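PDB 4V1T: LYND from Lyngbya aestuarii, which probably catalyses the ATP- and magnesium-dependent cyclodehydration of peptide side chains to heterocycles such as thiazolines, acting as a YcaO-family cyanobactin heterocyclase. Local coordinates for residues A556-N561 with R748-P753; D596-D600 with V752-W758; F95-I101 with A265-V269; E108-V114 with I268-H272. All blocks are in the same frame, centred on the assembly; numbering follows the deposited sequence.

Interaction 1. Residues A556-N561 with R748-P753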
# COMPACT_ATOMS: atom_id res chain seq x y z
N ALA B 556 15.02 4.17 35.85
CA ALA B 556 15.62 3.36 36.92
C ALA B 556 15.71 4.13 38.22
O ALA B 556 15.34 3.63 39.27
CB ALA B 556 17.00 2.87 36.50
N LEU B 557 16.20 5.36 38.14
CA LEU B 557 16.35 6.21 39.32
C LEU B 557 15.01 6.41 40.00
O LEU B 557 14.87 6.22 41.21
CB LEU B 557 16.93 7.58 38.92
CG LEU B 557 18.36 7.59 38.38
CD1 LEU B 557 18.81 9.02 38.10
CD2 LEU B 557 19.34 6.91 39.32
N TRP B 558 14.01 6.78 39.21
CA TRP B 558 12.67 7.05 39.72
C TRP B 558 12.02 5.80 40.29
O TRP B 558 11.52 5.81 41.43
CB TRP B 558 11.80 7.63 38.61
CG TRP B 558 10.32 7.49 38.84
CD1 TRP B 558 9.58 8.05 39.83
CD2 TRP B 558 9.41 6.74 38.02
NE1 TRP B 558 8.25 7.68 39.70
CE2 TRP B 558 8.13 6.88 38.59
CE3 TRP B 558 9.55 5.96 36.87
CZ2 TRP B 558 7.00 6.27 38.04
CZ3 TRP B 558 8.43 5.36 36.33
CH2 TRP B 558 7.17 5.52 36.92
N TRP B 559 12.04 4.73 39.52
CA TRP B 559 11.31 3.51 39.86
C TRP B 559 11.84 2.80 41.11
O TRP B 559 11.08 2.41 41.99
CB TRP B 559 11.34 2.55 38.68
CG TRP B 559 10.58 1.29 38.94
CD1 TRP B 559 11.09 0.12 39.43
CD2 TRP B 559 9.19 1.07 38.73
NE1 TRP B 559 10.09 -0.82 39.54
CE2 TRP B 559 8.92 -0.26 39.11
CE3 TRP B 559 8.14 1.86 38.25
CZ2 TRP B 559 7.64 -0.81 39.04
CZ3 TRP B 559 6.88 1.32 38.18
CH2 TRP B 559 6.64 -0.01 38.57
N TYR B 560 13.15 2.61 41.17
CA TYR B 560 13.74 1.77 42.21
C TYR B 560 14.00 2.53 43.50
O TYR B 560 14.03 1.93 44.57
CB TYR B 560 15.02 1.11 41.68
CG TYR B 560 14.71 0.09 40.62
CD1 TYR B 560 14.17 -1.15 40.95
CD2 TYR B 560 14.89 0.39 39.27
CE1 TYR B 560 13.85 -2.07 39.97
CE2 TYR B 560 14.58 -0.52 38.29
CZ TYR B 560 14.06 -1.75 38.64
OH TYR B 560 13.75 -2.64 37.64
N ASN B 561 14.17 3.85 43.41
CA ASN B 561 14.19 4.68 44.61
C ASN B 561 12.76 5.07 45.00
O ASN B 561 12.55 5.65 46.05
CB ASN B 561 15.03 5.93 44.40
CG ASN B 561 16.50 5.62 44.18
OD1 ASN B 561 17.24 5.35 45.13
ND2 ASN B 561 16.93 5.66 42.93
N ARG B 748 25.27 5.05 39.98
CA ARG B 748 24.31 6.11 39.73
C ARG B 748 22.93 5.86 40.37
O ARG B 748 22.26 6.80 40.81
CB ARG B 748 24.13 6.30 38.22
CG ARG B 748 25.35 6.86 37.50
CD ARG B 748 25.11 7.01 36.01
NE ARG B 748 23.87 7.72 35.73
CZ ARG B 748 23.75 9.04 35.67
NH1 ARG B 748 24.80 9.83 35.89
NH2 ARG B 748 22.57 9.59 35.40
N LEU B 749 22.52 4.60 40.42
CA LEU B 749 21.21 4.25 40.96
C LEU B 749 21.04 4.78 42.38
O LEU B 749 19.97 5.27 42.76
CB LEU B 749 21.01 2.73 40.94
CG LEU B 749 19.63 2.23 41.34
CD1 LEU B 749 18.56 2.64 40.33
CD2 LEU B 749 19.64 0.72 41.50
N TYR B 750 22.11 4.71 43.16
CA TYR B 750 22.11 5.17 44.55
C TYR B 750 22.50 6.64 44.65
O TYR B 750 21.93 7.39 45.44
CB TYR B 750 23.07 4.31 45.40
CG TYR B 750 22.74 2.83 45.40
CD1 TYR B 750 21.87 2.29 46.33
CD2 TYR B 750 23.27 1.97 44.44
CE1 TYR B 750 21.55 0.94 46.33
CE2 TYR B 750 22.96 0.62 44.44
CZ TYR B 750 22.10 0.11 45.37
OH TYR B 750 21.79 -1.22 45.36
N ASP B 751 23.47 7.05 43.83
CA ASP B 751 24.15 8.34 44.02
C ASP B 751 23.43 9.54 43.40
O ASP B 751 23.38 10.61 44.01
CB ASP B 751 25.57 8.27 43.43
CG ASP B 751 26.44 7.22 44.11
OD1 ASP B 751 25.90 6.40 44.88
OD2 ASP B 751 27.66 7.22 43.86
N VAL B 752 22.88 9.39 42.20
CA VAL B 752 22.32 10.54 41.49
C VAL B 752 21.23 11.26 42.30
O VAL B 752 21.26 12.48 42.40
CB VAL B 752 21.77 10.15 40.10
CG1 VAL B 752 21.08 11.34 39.43
CG2 VAL B 752 22.89 9.62 39.23
N PRO B 753 20.29 10.50 42.90
CA PRO B 753 19.20 11.16 43.63
C PRO B 753 19.65 12.07 44.78
O PRO B 753 18.98 13.08 45.02
CB PRO B 753 18.37 9.99 44.17
CG PRO B 753 18.65 8.87 43.24
CD PRO B 753 20.08 9.04 42.84
O HOH W 1 19.51 6.28 46.78
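Leu-557 and Leu-749 are the two bumps of this contact, each pushed into a hollow on the other helix. Leu-557 enters a hole bordered by Arg-748, Leu-749, Val-752 and Pro-753. Its branches divide the work: CD2 presses down to the helix backbone, 3.3 Å from Arg-748 O, while CD1 turns aside and reaches Val-752 CG1 at 3.5 Å, the two side chains crossing at about a right angle. In return Leu-749 fills the hollow made by Ala-556, Leu-557, Tyr-560 and Asn-561. There CD1 does the touching, 3.5 Å from Ala-556 O and 4.1 Å from Tyr-560 CB; a first torsion of -174°, with CG opposite the backbone N, carries it across. This reciprocal insertion is knobs-into-holes packing between helix 538-561, part of the YcaO domain, and the C-terminal helix 748-755. Over these segments the axes pass 9.3 Å apart at a signed angle of -95°, close to perpendicular, which confines the interlock to a short patch. Beside the knobs, Asn-561 repairs a break in the second helix. Pro-753 has no N-H to offer the preceding turn, and the Leu-749 O that would have received it takes one from Asn-561 ND2 instead, at 3.1 Å and nearly straight (166°). The second N-H of the same amide goes to Leu-557 O at 2.7 Å; both acceptors lie close to the amide plane, fixing its rotation. Pro-753 CG rests 3.7 Å from Asn-561 ND2, and a water donates to both Asn-561 OD1 and Tyr-750 O.

Interaction 2. Residues D596-D600 with V752-W758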
# COMPACT_ATOMS: atom_id res chain seq x y z
N ASP B 596 7.97 14.05 35.33
CA ASP B 596 9.31 14.47 34.93
C ASP B 596 10.37 13.54 35.54
O ASP B 596 10.41 13.37 36.75
CB ASP B 596 9.57 15.91 35.38
CG ASP B 596 11.00 16.34 35.13
OD1 ASP B 596 11.30 16.80 34.01
OD2 ASP B 596 11.84 16.22 36.05
N LEU B 597 11.20 12.96 34.68
CA LEU B 597 12.28 12.07 35.09
C LEU B 597 13.67 12.67 34.79
O LEU B 597 14.70 12.00 34.94
CB LEU B 597 12.14 10.72 34.36
CG LEU B 597 11.41 9.59 35.08
CD1 LEU B 597 10.21 10.08 35.88
CD2 LEU B 597 10.97 8.54 34.06
N THR B 598 13.68 13.93 34.38
CA THR B 598 14.92 14.61 34.02
C THR B 598 15.90 14.59 35.19
O THR B 598 15.62 15.14 36.25
CB THR B 598 14.65 16.06 33.60
OG1 THR B 598 13.56 16.08 32.67
CG2 THR B 598 15.89 16.68 32.96
N ALA B 599 17.05 13.95 34.99
CA ALA B 599 18.04 13.77 36.06
C ALA B 599 19.30 14.60 35.79
O ALA B 599 19.22 15.66 35.19
CB ALA B 599 18.37 12.28 36.22
N ASP B 600 20.46 14.12 36.25
CA ASP B 600 21.67 14.94 36.30
C ASP B 600 22.23 15.38 34.94
O ASP B 600 23.04 16.30 34.87
CB ASP B 600 22.77 14.20 37.08
CG ASP B 600 23.12 12.86 36.47
OD1 ASP B 600 22.21 12.17 35.95
OD2 ASP B 600 24.31 12.48 36.50
N VAL B 752 22.88 9.39 42.20
CA VAL B 752 22.32 10.54 41.49
C VAL B 752 21.23 11.26 42.30
O VAL B 752 21.26 12.48 42.40
CB VAL B 752 21.77 10.15 40.10
CG1 VAL B 752 21.08 11.34 39.43
CG2 VAL B 752 22.89 9.62 39.23
N PRO B 753 20.29 10.50 42.90
CA PRO B 753 19.20 11.16 43.63
C PRO B 753 19.65 12.07 44.78
O PRO B 753 18.98 13.08 45.02
CB PRO B 753 18.37 9.99 44.17
CG PRO B 753 18.65 8.87 43.24
CD PRO B 753 20.08 9.04 42.84
N VAL B 754 20.75 11.75 45.46
CA VAL B 754 21.21 12.61 46.53
C VAL B 754 21.94 13.82 45.95
O VAL B 754 21.85 14.92 46.49
CB VAL B 754 22.13 11.88 47.55
CG1 VAL B 754 21.59 10.48 47.84
CG2 VAL B 754 23.57 11.81 47.06
N LYS B 755 22.67 13.61 44.86
CA LYS B 755 23.36 14.71 44.19
C LYS B 755 22.37 15.78 43.72
O LYS B 755 22.68 16.96 43.72
CB LYS B 755 24.16 14.19 42.99
CG LYS B 755 25.60 13.81 43.30
CD LYS B 755 26.48 14.05 42.08
CE LYS B 755 27.94 13.73 42.37
NZ LYS B 755 28.86 14.28 41.33
N LEU B 756 21.18 15.34 43.33
CA LEU B 756 20.15 16.26 42.84
C LEU B 756 19.26 16.78 43.96
O LEU B 756 18.41 17.65 43.74
CB LEU B 756 19.30 15.56 41.77
CG LEU B 756 20.07 15.11 40.52
CD1 LEU B 756 19.15 14.35 39.57
CD2 LEU B 756 20.71 16.29 39.81
N GLY B 757 19.45 16.26 45.16
CA GLY B 757 18.67 16.69 46.31
C GLY B 757 17.31 16.03 46.36
O GLY B 757 16.43 16.48 47.09
N TRP B 758 17.14 14.96 45.58
CA TRP B 758 15.89 14.20 45.57
C TRP B 758 15.79 13.36 46.84
O TRP B 758 14.69 13.08 47.31
CB TRP B 758 15.81 13.31 44.32
CG TRP B 758 15.61 14.09 43.04
CD1 TRP B 758 15.32 15.42 42.92
CD2 TRP B 758 15.67 13.57 41.70
NE1 TRP B 758 15.20 15.76 41.60
CE2 TRP B 758 15.41 14.65 40.83
CE3 TRP B 758 15.92 12.31 41.16
CZ2 TRP B 758 15.40 14.50 39.45
CZ3 TRP B 758 15.91 12.16 39.78
CH2 TRP B 758 15.65 13.25 38.94
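Thr-598, whose carbonyl meets the indole of Trp-758, is anchored by a 2.7 Å hydrogen bond from its OG1 to Asp-596 OD1, approached from above the carboxylate plane. That oxygen is gripped a second time, by Tyr-689 OH, and Asp-596 OD2 forms a salt bridge with Arg-565, which in turn makes a cation-pi contact with Trp-758. Thr-598 O lies at the edge of the indole, near its plane, 3.3 Å from Trp-758 CZ2; no hydrogen bond crosses between the segments. Ala-599 CB lies 4.0 Å from Trp-758 CH2. The companion of the indole is Leu-756. Its CG stands opposite the carbonyl carbon (chi1 -61°) and the chain then extends (chi2 176°), which carries CD1 above one ring face, offset toward the rim. Leu-756 CD1 also reaches Ala-599 CA (3.7 Å) and Asp-600 N (3.6 Å), and Leu-756 CD2 lies 4.0 Å from Asp-600 CB. The two side chains flank a Schellman motif: Gly-757 takes positive phi (81°), and Trp-758 N returns to Pro-753 O at 2.7 Å. With Leu-756 cut back to an alanine, the space between the indole face and the backbone of Ala-599 and Asp-600 is likely to go unfilled, and the ring would probably be freer to tilt. The side chains of Asp-600 and Val-752 cross at about a right angle, Asp-600 OD1 3.8 Å from Val-752 CG1, and the carboxylate ends in a salt bridge with Arg-748. The contact thus places the loop between strands 590-596 and 605-612 against the C-terminal end of helix 748-755, with helix 538-561 adjoining both through Leu-557.

Interaction 3. Residues F95-I101 with A265-V269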
# COMPACT_ATOMS: atom_id res chain seq x y z
N PHE B 95 2.12 -12.93 -28.11
CA PHE B 95 2.59 -12.92 -26.73
C PHE B 95 3.94 -12.24 -26.63
O PHE B 95 4.18 -11.43 -25.74
CB PHE B 95 2.66 -14.34 -26.16
CG PHE B 95 2.94 -14.37 -24.69
CD1 PHE B 95 1.91 -14.33 -23.77
CD2 PHE B 95 4.24 -14.43 -24.24
CE1 PHE B 95 2.18 -14.35 -22.42
CE2 PHE B 95 4.51 -14.44 -22.87
CZ PHE B 95 3.48 -14.41 -21.97
N TRP B 96 4.82 -12.56 -27.57
CA TRP B 96 6.18 -12.05 -27.55
C TRP B 96 6.28 -10.62 -28.06
O TRP B 96 7.08 -9.83 -27.56
CB TRP B 96 7.10 -12.99 -28.33
CG TRP B 96 7.18 -14.34 -27.66
CD1 TRP B 96 6.81 -15.55 -28.18
CD2 TRP B 96 7.62 -14.61 -26.32
NE1 TRP B 96 6.99 -16.55 -27.26
CE2 TRP B 96 7.49 -16.00 -26.11
CE3 TRP B 96 8.11 -13.82 -25.28
CZ2 TRP B 96 7.84 -16.62 -24.91
CZ3 TRP B 96 8.45 -14.42 -24.09
CH2 TRP B 96 8.32 -15.81 -23.91
N SER B 97 5.46 -10.28 -29.05
CA SER B 97 5.47 -8.92 -29.58
C SER B 97 4.92 -7.96 -28.54
O SER B 97 5.32 -6.81 -28.49
CB SER B 97 4.67 -8.80 -30.89
OG SER B 97 3.34 -9.25 -30.74
N GLU B 98 4.01 -8.45 -27.71
CA GLU B 98 3.42 -7.64 -26.66
C GLU B 98 4.46 -7.33 -25.57
O GLU B 98 4.37 -6.31 -24.89
CB GLU B 98 2.22 -8.34 -26.04
CG GLU B 98 1.30 -7.40 -25.29
CD GLU B 98 0.10 -8.12 -24.73
OE1 GLU B 98 0.28 -8.81 -23.71
OE2 GLU B 98 -1.00 -8.01 -25.30
N LEU B 99 5.44 -8.20 -25.43
CA LEU B 99 6.55 -7.96 -24.51
C LEU B 99 7.65 -7.14 -25.18
O LEU B 99 8.70 -6.91 -24.59
CB LEU B 99 7.11 -9.30 -24.02
CG LEU B 99 6.22 -10.03 -23.02
CD1 LEU B 99 6.69 -11.46 -22.83
CD2 LEU B 99 6.18 -9.29 -21.70
N GLY B 100 7.40 -6.71 -26.41
CA GLY B 100 8.34 -5.88 -27.14
C GLY B 100 9.43 -6.67 -27.84
O GLY B 100 10.48 -6.12 -28.15
N ILE B 101 9.19 -7.96 -28.07
CA ILE B 101 10.16 -8.84 -28.72
C ILE B 101 9.74 -9.18 -30.14
O ILE B 101 8.60 -9.59 -30.38
CB ILE B 101 10.33 -10.16 -27.95
CG1 ILE B 101 10.64 -9.90 -26.46
CG2 ILE B 101 11.42 -10.99 -28.60
CD1 ILE B 101 11.94 -9.15 -26.21
N ALA B 265 10.17 -19.58 -20.26
CA ALA B 265 10.19 -19.05 -21.62
C ALA B 265 10.56 -17.57 -21.62
O ALA B 265 11.38 -17.13 -22.41
CB ALA B 265 8.85 -19.25 -22.29
N LYS B 266 9.95 -16.81 -20.72
CA LYS B 266 10.21 -15.40 -20.63
C LYS B 266 11.65 -15.13 -20.25
O LYS B 266 12.24 -14.16 -20.72
CB LYS B 266 9.26 -14.74 -19.63
CG LYS B 266 7.85 -14.52 -20.16
CD LYS B 266 7.14 -13.41 -19.43
CE LYS B 266 6.58 -13.88 -18.11
NZ LYS B 266 6.48 -12.79 -17.12
N TRP B 267 12.22 -15.97 -19.40
CA TRP B 267 13.62 -15.81 -19.03
C TRP B 267 14.58 -16.07 -20.20
O TRP B 267 15.49 -15.27 -20.44
CB TRP B 267 14.02 -16.72 -17.86
CG TRP B 267 15.48 -16.66 -17.64
CD1 TRP B 267 16.40 -17.60 -17.99
CD2 TRP B 267 16.22 -15.57 -17.09
NE1 TRP B 267 17.66 -17.17 -17.68
CE2 TRP B 267 17.58 -15.93 -17.11
CE3 TRP B 267 15.86 -14.32 -16.56
CZ2 TRP B 267 18.58 -15.10 -16.63
CZ3 TRP B 267 16.86 -13.49 -16.08
CH2 TRP B 267 18.20 -13.88 -16.12
N ILE B 268 14.38 -17.18 -20.90
CA ILE B 268 15.30 -17.56 -21.97
C ILE B 268 15.23 -16.55 -23.11
O ILE B 268 16.26 -16.26 -23.75
CB ILE B 268 15.04 -18.99 -22.52
CG1 ILE B 268 13.60 -19.12 -23.02
CG2 ILE B 268 15.32 -20.02 -21.44
CD1 ILE B 268 13.30 -20.44 -23.71
N VAL B 269 14.04 -16.00 -23.37
CA VAL B 269 13.88 -15.01 -24.43
C VAL B 269 14.62 -13.74 -24.04
O VAL B 269 15.40 -13.17 -24.82
CB VAL B 269 12.41 -14.70 -24.71
CG1 VAL B 269 12.24 -13.44 -25.56
CG2 VAL B 269 11.76 -15.89 -25.39
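Trp-96 holds its indole opposite its own carbonyl carbon (chi1 -64°) and Val-269 holds CG2 in the same position; these settings turn the six-membered ring and the methyl to face each other between the two helices. The result is a CH-pi contact: Val-269 CG2 stands 3.9 Å from the centroid of the Trp-96 six-membered ring, only 16° off the normal. The opposite face of the indole is covered from within its own helix, where Phe-95 CD2 lies over the ring centre, leaving Trp-96 sandwiched. At the edge, Ala-265 CB approaches Trp-96 CH2 to 3.8 Å, and the backbone N of Lys-266 lies near the ring plane. Replacing Trp-96 by an alanine would probably open a gap between Phe-95 and Val-269 and take the methyl's aromatic partner away. The alkyl chain of Lys-266 extends the apolar surface: CG comes 4.0 Å from Trp-96 CZ3, and CD reaches Leu-99 CD1 at 3.9 Å. A bend at chi3 (-80°) follows, and NZ forms a salt bridge with Glu-263 and a hydrogen bond to Ser-296 O of the second subunit. Past the end of the first helix, Gly-100 forms a Schellman motif in which Ile-101 N bonds back to Trp-96 O at 2.9 Å. Beyond this turn Ile-101 CG2 meets Val-269 CG1 at 4.0 Å, the side chains sliding past each other in opposite directions. Helix 90-98 therefore packs on the long helix 250-275; Ala-106 of helix 103-109 adjoins Trp-96 and Ile-101, and Leu-249 of the second subunit adjoins Phe-95 and Trp-96.

Interaction 4. Residues E108-V114 with I268-H272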
# COMPACT_ATOMS: atom_id res chain seq x y z
N GLU B 108 13.96 -17.81 -32.23
CA GLU B 108 15.34 -18.28 -32.11
C GLU B 108 15.69 -18.56 -30.64
O GLU B 108 16.33 -19.56 -30.31
CB GLU B 108 16.31 -17.27 -32.71
CG GLU B 108 17.52 -17.89 -33.40
CD GLU B 108 17.17 -18.54 -34.72
OE1 GLU B 108 16.29 -18.02 -35.44
OE2 GLU B 108 17.80 -19.57 -35.05
N ALA B 109 15.27 -17.66 -29.75
CA ALA B 109 15.55 -17.82 -28.34
C ALA B 109 14.93 -19.09 -27.77
O ALA B 109 15.50 -19.73 -26.89
CB ALA B 109 15.05 -16.61 -27.58
N LEU B 110 13.75 -19.43 -28.27
CA LEU B 110 13.02 -20.59 -27.78
C LEU B 110 13.68 -21.92 -28.15
O LEU B 110 13.31 -22.96 -27.62
CB LEU B 110 11.58 -20.56 -28.31
CG LEU B 110 10.64 -19.51 -27.72
CD1 LEU B 110 9.31 -19.53 -28.45
CD2 LEU B 110 10.41 -19.74 -26.25
N ARG B 111 14.66 -21.88 -29.05
CA ARG B 111 15.39 -23.08 -29.47
C ARG B 111 16.47 -23.48 -28.47
O ARG B 111 17.08 -24.53 -28.61
CB ARG B 111 16.05 -22.87 -30.83
CG ARG B 111 15.08 -22.72 -31.98
CD ARG B 111 15.79 -22.56 -33.30
NE ARG B 111 14.88 -22.32 -34.41
CZ ARG B 111 13.61 -22.72 -34.45
NH1 ARG B 111 13.07 -23.41 -33.45
NH2 ARG B 111 12.85 -22.45 -35.51
N GLN B 112 16.71 -22.63 -27.48
CA GLN B 112 17.70 -22.93 -26.45
C GLN B 112 17.21 -24.07 -25.57
O GLN B 112 16.12 -23.98 -25.00
CB GLN B 112 17.96 -21.69 -25.59
CG GLN B 112 18.67 -20.56 -26.30
CD GLN B 112 18.70 -19.29 -25.46
OE1 GLN B 112 19.72 -18.96 -24.88
NE2 GLN B 112 17.57 -18.59 -25.40
N PRO B 113 18.01 -25.15 -25.45
CA PRO B 113 17.56 -26.23 -24.59
C PRO B 113 17.70 -25.90 -23.10
O PRO B 113 18.52 -25.06 -22.72
CB PRO B 113 18.46 -27.40 -24.99
CG PRO B 113 19.68 -26.78 -25.54
CD PRO B 113 19.28 -25.46 -26.12
N VAL B 114 16.90 -26.58 -22.29
CA VAL B 114 16.88 -26.40 -20.84
C VAL B 114 17.08 -27.77 -20.16
O VAL B 114 16.83 -28.81 -20.77
CB VAL B 114 15.54 -25.76 -20.42
CG1 VAL B 114 15.07 -26.19 -19.05
CG2 VAL B 114 15.65 -24.24 -20.49
N ILE B 268 14.38 -17.18 -20.90
CA ILE B 268 15.30 -17.56 -21.97
C ILE B 268 15.23 -16.55 -23.11
O ILE B 268 16.26 -16.26 -23.75
CB ILE B 268 15.04 -18.99 -22.52
CG1 ILE B 268 13.60 -19.12 -23.02
CG2 ILE B 268 15.32 -20.02 -21.44
CD1 ILE B 268 13.30 -20.44 -23.71
N VAL B 269 14.04 -16.00 -23.37
CA VAL B 269 13.88 -15.01 -24.43
C VAL B 269 14.62 -13.74 -24.04
O VAL B 269 15.40 -13.17 -24.82
CB VAL B 269 12.41 -14.70 -24.71
CG1 VAL B 269 12.24 -13.44 -25.56
CG2 VAL B 269 11.76 -15.89 -25.39
N LYS B 270 14.36 -13.29 -22.82
CA LYS B 270 15.07 -12.15 -22.25
C LYS B 270 16.58 -12.35 -22.30
O LYS B 270 17.34 -11.44 -22.67
CB LYS B 270 14.60 -11.93 -20.82
CG LYS B 270 15.35 -10.86 -20.04
CD LYS B 270 14.42 -10.16 -19.07
CE LYS B 270 15.14 -9.26 -18.11
NZ LYS B 270 14.22 -8.78 -17.04
N TYR B 271 17.02 -13.54 -21.95
CA TYR B 271 18.44 -13.86 -21.91
C TYR B 271 19.06 -13.81 -23.30
O TYR B 271 20.18 -13.33 -23.47
CB TYR B 271 18.65 -15.23 -21.30
CG TYR B 271 20.05 -15.76 -21.46
CD1 TYR B 271 21.11 -15.18 -20.77
CD2 TYR B 271 20.32 -16.84 -22.28
CE1 TYR B 271 22.40 -15.67 -20.90
CE2 TYR B 271 21.60 -17.33 -22.41
CZ TYR B 271 22.64 -16.75 -21.72
OH TYR B 271 23.92 -17.23 -21.85
N HIS B 272 18.33 -14.32 -24.29
CA HIS B 272 18.79 -14.34 -25.66
C HIS B 272 19.01 -12.91 -26.17
O HIS B 272 20.03 -12.64 -26.79
CB HIS B 272 17.79 -15.07 -26.55
CG HIS B 272 18.15 -15.05 -28.00
ND1 HIS B 272 19.13 -15.86 -28.53
CD2 HIS B 272 17.65 -14.34 -29.04
CE1 HIS B 272 19.22 -15.64 -29.83
NE2 HIS B 272 18.34 -14.72 -30.16
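Glu-108 lays its CB beside the imidazole of His-272, 4.1 Å from NE2, while its carboxylate leads away from the contact. Ala-109 comes much closer: its CB is 3.3 Å from His-272 CB, a tight fit, and its CA lies over one face of the imidazole toward the rim. The small side chain lets the backbones approach, and Ala-109 and Val-269 are the nearest pair by CA. Leu-110 starts out in the other direction, but with CG opposite its carbonyl carbon (chi1 -72°) and the chain extended beyond, its CD2 meets Ile-268 CD1 at 3.9 Å, the side chains crossing at about a right angle. Here helix 103-109 gives way to strand 114-118 of the mixed sheet, through a type I beta turn from Ala-109 to Gln-112. Gln-112 closes the turn with its backbone N and then strengthens it with its amide. NE2 donates to a lone pair of Ala-109 O at 2.8 Å, almost straight at 169°, so this oxygen receives two N-H groups from one residue. The other N-H of NE2 crosses to Ile-268 O at 3.1 Å, arriving from above the carbonyl plane; His-272 N approaches that oxygen from the opposite face, at 2.9 Å, in the regular helical bond. Both acceptors lie in or near the amide plane, which fixes the rotation of the amide and directs OE1 at the edge of the Tyr-271 ring, 3.4 Å from CD2, with amide and ring planes only 9° apart. Finally Val-114 brings CG2 to within 4.3 Å of Ile-268 CG2.

Overall arrangement
The contacts form two pairs on opposite sides of the chain's centre. Interactions 1 and 2 have centres 8 Å apart and share Val-752 and Pro-753 of helix 748-755; Leu-557 CD1 also touches Ala-599 CB at 3.8 Å. Interactions 3 and 4, centres 10 Å apart, share Ile-268 and Val-269 of helix 250-275, and Trp-96 NE1 packs on Leu-110 CD1 at 4.0 Å. Between the pairs the nearest atoms are about 54 to 55 Å apart. The first pair is the one near the nucleotide site: the side chain of Leu-597 is about 11 Å from a magnesium ion and about 13 Å from ADP, and that of Ala-556 about 14 Å from a magnesium ion. Neither contact reaches the ligand itself.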